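Local coordinates for protein aminotransferase (Paracoccus denitrificans, PDB 4GRX) that probably catalyses the pyridoxal-phosphate-dependent transfer of amino groups from omega-amino substrates to keto acceptors, as in other class III aminotransferases, at residues E359-L364 against P437-T442. Residues are numbered along the deposited sequence; the frame is centred on the assembly and turned at random.
Sequences ENVRRL and PPFILT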
ATOM      1  N   GLU A 359      -4.749  -9.431 -27.824  1.00 39.97           N
ATOM      2  CA  GLU A 359      -5.413  -9.992 -29.002  1.00 42.13           C
ATOM      3  C   GLU A 359      -5.737 -11.463 -28.785  1.00 41.97           C
ATOM      4  O   GLU A 359      -6.806 -11.935 -29.186  1.00 42.66           O
ATOM      5  CB  GLU A 359      -4.614  -9.783 -30.298  1.00 45.16           C
ATOM      6  CG  GLU A 359      -5.311 -10.282 -31.571  1.00 47.74           C
ATOM      7  CD  GLU A 359      -6.564  -9.489 -31.957  1.00 48.40           C
ATOM      8  OE1 GLU A 359      -7.283  -8.966 -31.075  1.00 46.53           O
ATOM      9  OE2 GLU A 359      -6.852  -9.382 -33.166  1.00 51.15           O
ATOM     10  N   ASN A 360      -4.835 -12.176 -28.119  1.00 41.32           N
ATOM     11  CA  ASN A 360      -5.088 -13.572 -27.746  1.00 41.23           C
ATOM     12  C   ASN A 360      -6.393 -13.758 -26.946  1.00 39.57           C
ATOM     13  O   ASN A 360      -7.093 -14.761 -27.116  1.00 40.14           O
ATOM     14  CB  ASN A 360      -3.894 -14.152 -26.993  1.00 40.64           C
ATOM     15  CG  ASN A 360      -3.873 -15.666 -27.008  1.00 41.52           C
ATOM     16  OD1 ASN A 360      -3.775 -16.286 -28.068  1.00 44.06           O
ATOM     17  ND2 ASN A 360      -3.944 -16.271 -25.827  1.00 39.77           N
ATOM     18  N   VAL A 361      -6.722 -12.775 -26.108  1.00 37.77           N
ATOM     19  CA  VAL A 361      -7.961 -12.793 -25.327  1.00 36.54           C
ATOM     20  C   VAL A 361      -9.173 -12.648 -26.238  1.00 38.27           C
ATOM     21  O   VAL A 361     -10.133 -13.419 -26.133  1.00 38.62           O
ATOM     22  CB  VAL A 361      -7.987 -11.673 -24.256  1.00 34.24           C
ATOM     23  CG1 VAL A 361      -9.349 -11.587 -23.574  1.00 32.92           C
ATOM     24  CG2 VAL A 361      -6.889 -11.890 -23.229  1.00 32.89           C
ATOM     25  N   ARG A 362      -9.130 -11.656 -27.127  1.00 39.66           N
ATOM     26  CA  ARG A 362     -10.236 -11.411 -28.040  1.00 41.17           C
ATOM     27  C   ARG A 362     -10.479 -12.649 -28.883  1.00 43.07           C
ATOM     28  O   ARG A 362     -11.623 -13.040 -29.076  1.00 43.66           O
ATOM     29  CB  ARG A 362      -9.957 -10.203 -28.929  1.00 42.91           C
ATOM     30  CG  ARG A 362     -10.344  -8.872 -28.316  1.00 41.84           C
ATOM     31  CD  ARG A 362     -10.112  -7.713 -29.290  1.00 43.84           C
ATOM     32  NE  ARG A 362      -8.707  -7.294 -29.352  1.00 44.48           N
ATOM     33  CZ  ARG A 362      -8.094  -6.522 -28.446  1.00 43.14           C
ATOM     34  NH1 ARG A 362      -8.745  -6.078 -27.368  1.00 41.24           N
ATOM     35  NH2 ARG A 362      -6.815  -6.202 -28.606  1.00 43.77           N
ATOM     36  N   ARG A 363      -9.392 -13.269 -29.346  1.00 44.29           N
ATOM     37  CA  ARG A 363      -9.431 -14.457 -30.222  1.00 46.82           C
ATOM     38  C   ARG A 363     -10.023 -15.724 -29.571  1.00 45.75           C
ATOM     39  O   ARG A 363     -10.694 -16.515 -30.236  1.00 47.25           O
ATOM     40  CB  ARG A 363      -8.018 -14.765 -30.728  1.00 48.81           C
ATOM     41  CG  ARG A 363      -7.947 -15.599 -32.003  1.00 53.01           C
ATOM     42  CD  ARG A 363      -6.654 -16.411 -32.094  1.00 54.63           C
ATOM     43  NE  ARG A 363      -5.587 -15.794 -31.302  1.00 53.64           N
ATOM     44  CZ  ARG A 363      -4.279 -15.986 -31.476  1.00 54.87           C
ATOM     45  NH1 ARG A 363      -3.824 -16.793 -32.441  1.00 57.38           N
ATOM     46  NH2 ARG A 363      -3.419 -15.351 -30.678  1.00 52.83           N
ATOM     47  N   LEU A 364      -9.763 -15.916 -28.278  1.00 42.88           N
ATOM     48  CA  LEU A 364     -10.116 -17.170 -27.617  1.00 42.12           C
ATOM     49  C   LEU A 364     -11.363 -17.071 -26.750  1.00 40.29           C
ATOM     50  O   LEU A 364     -11.835 -18.088 -26.235  1.00 40.10           O
ATOM     51  CB  LEU A 364      -8.923 -17.730 -26.830  1.00 41.04           C
ATOM     52  CG  LEU A 364      -7.735 -18.150 -27.714  1.00 43.08           C
ATOM     53  CD1 LEU A 364      -6.485 -18.416 -26.890  1.00 41.94           C
ATOM     54  CD2 LEU A 364      -8.063 -19.353 -28.597  1.00 45.58           C
ATOM     55  N   PRO A 437      -7.591 -16.998 -16.297  1.00 27.99           N
ATOM     56  CA  PRO A 437      -6.246 -17.487 -16.626  1.00 28.26           C
ATOM     57  C   PRO A 437      -5.350 -16.401 -17.247  1.00 28.12           C
ATOM     58  O   PRO A 437      -5.861 -15.382 -17.712  1.00 28.03           O
ATOM     59  CB  PRO A 437      -6.512 -18.604 -17.655  1.00 29.22           C
ATOM     60  CG  PRO A 437      -7.961 -18.524 -18.023  1.00 29.22           C
ATOM     61  CD  PRO A 437      -8.576 -17.352 -17.337  1.00 28.46           C
ATOM     62  N   PRO A 438      -4.017 -16.615 -17.272  1.00 28.24           N
ATOM     63  CA  PRO A 438      -3.186 -15.634 -17.990  1.00 28.32           C
ATOM     64  C   PRO A 438      -3.588 -15.494 -19.467  1.00 28.88           C
ATOM     65  O   PRO A 438      -4.174 -16.404 -20.072  1.00 29.00           O
ATOM     66  CB  PRO A 438      -1.777 -16.223 -17.895  1.00 28.82           C
ATOM     67  CG  PRO A 438      -1.824 -17.200 -16.776  1.00 28.40           C
ATOM     68  CD  PRO A 438      -3.216 -17.747 -16.771  1.00 28.24           C
ATOM     69  N   PHE A 439      -3.260 -14.342 -20.036  1.00 29.02           N
ATOM     70  CA  PHE A 439      -3.502 -14.085 -21.451  1.00 29.56           C
ATOM     71  C   PHE A 439      -2.686 -15.007 -22.373  1.00 30.63           C
ATOM     72  O   PHE A 439      -3.135 -15.342 -23.462  1.00 31.55           O
ATOM     73  CB  PHE A 439      -3.232 -12.610 -21.776  1.00 29.57           C
ATOM     74  CG  PHE A 439      -4.082 -11.621 -20.992  1.00 28.53           C
ATOM     75  CD1 PHE A 439      -3.755 -10.265 -20.994  1.00 28.39           C
ATOM     76  CD2 PHE A 439      -5.200 -12.032 -20.251  1.00 27.68           C
ATOM     77  CE1 PHE A 439      -4.528  -9.347 -20.292  1.00 27.67           C
ATOM     78  CE2 PHE A 439      -5.971 -11.116 -19.543  1.00 26.81           C
ATOM     79  CZ  PHE A 439      -5.637  -9.771 -19.564  1.00 26.86           C
ATOM     80  N   ILE A 440      -1.506 -15.435 -21.936  1.00 30.76           N
ATOM     81  CA  ILE A 440      -0.636 -16.327 -22.731  1.00 32.11           C
ATOM     82  C   ILE A 440      -1.180 -17.756 -22.934  1.00 32.46           C
ATOM     83  O   ILE A 440      -0.471 -18.641 -23.445  1.00 33.76           O
ATOM     84  CB  ILE A 440       0.793 -16.415 -22.141  1.00 32.44           C
ATOM     85  CG1 ILE A 440       0.762 -17.031 -20.732  1.00 31.61           C
ATOM     86  CG2 ILE A 440       1.443 -15.038 -22.106  1.00 32.31           C
ATOM     87  CD1 ILE A 440       2.017 -17.801 -20.385  1.00 32.40           C
ATOM     88  N   LEU A 441      -2.436 -17.967 -22.549  1.00 31.45           N
ATOM     89  CA  LEU A 441      -3.062 -19.286 -22.529  1.00 31.58           C
ATOM     90  C   LEU A 441      -3.363 -19.827 -23.928  1.00 33.00           C
ATOM     91  O   LEU A 441      -4.022 -19.145 -24.729  1.00 33.23           O
ATOM     92  CB  LEU A 441      -4.358 -19.250 -21.713  1.00 30.22           C
ATOM     93  CG  LEU A 441      -4.924 -20.619 -21.341  1.00 30.32           C
ATOM     94  CD1 LEU A 441      -4.257 -21.139 -20.069  1.00 29.67           C
ATOM     95  CD2 LEU A 441      -6.433 -20.539 -21.173  1.00 29.73           C
ATOM     96  N   THR A 442      -2.909 -21.058 -24.185  1.00 39.45           N
ATOM     97  CA  THR A 442      -3.064 -21.723 -25.484  1.00 39.85           C
ATOM     98  C   THR A 442      -4.339 -22.573 -25.514  1.00 40.08           C
ATOM     99  O   THR A 442      -4.813 -23.018 -24.469  1.00 38.84           O
ATOM    100  CB  THR A 442      -1.846 -22.631 -25.826  1.00 39.58           C
ATOM    101  OG1 THR A 442      -1.863 -23.819 -25.012  1.00 38.86           O
ATOM    102  CG2 THR A 442      -0.501 -21.897 -25.655  1.00 40.01           C
TER
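Asn360, on helix 357-375, gives its side-chain amide to two backbone carbonyls of the loop before helix 443-463, those of Phe439 and Leu441. Its ND2 lies 2.7 Å from Phe439 O and approaches nearly along the C=O axis. The same nitrogen lies 3.1 Å from Leu441 O. That oxygen sits in the amide plane of Asn360, whereas Phe439 O is tilted out of it. Both bonds are moderately bent, with N-H...O angles of 141° and 153°. Holding two acceptors at once should fix the rotation of the amide. CG of Asn360 is anti to its backbone N (chi1 -160°), beside the carbonyl carbon; CB already points toward the loop.

One helix position on, Val361 lays CG2 over a face of the Phe439 ring. The methyl is 3.8 Å from the ring centroid and is offset toward the rim, nearest to CD2. This is a CH-pi contact. Leu364, a helical turn after Asn360, brings CD1 to 3.4 Å from Leu441 O, so this carbonyl meets both a donor and a methyl.

The two accepting carbonyls belong to a turn. Pro438 to Leu441 form a type I beta turn, closed by a weak bond from Leu441 N to Pro438 O. Thr442 takes the N-cap position of helix 443-463: its side chain caps a backbone N of that helix, and its own N is hydrogen-bonded to Gln445 OE1. Leu357 and Val72 also touch the Phe439 side chain, while Phe389 packs on Val361 and Leu364. Met446 meets both Leu364 and Leu441.

The contact thus ties helix 357-375 to the link between strand 432-435 and helix 443-463. This buried helix-to-loop junction lies in the C-terminal part of the chain, consistent with the small C-terminal domain of fold type I, class III aminotransferases.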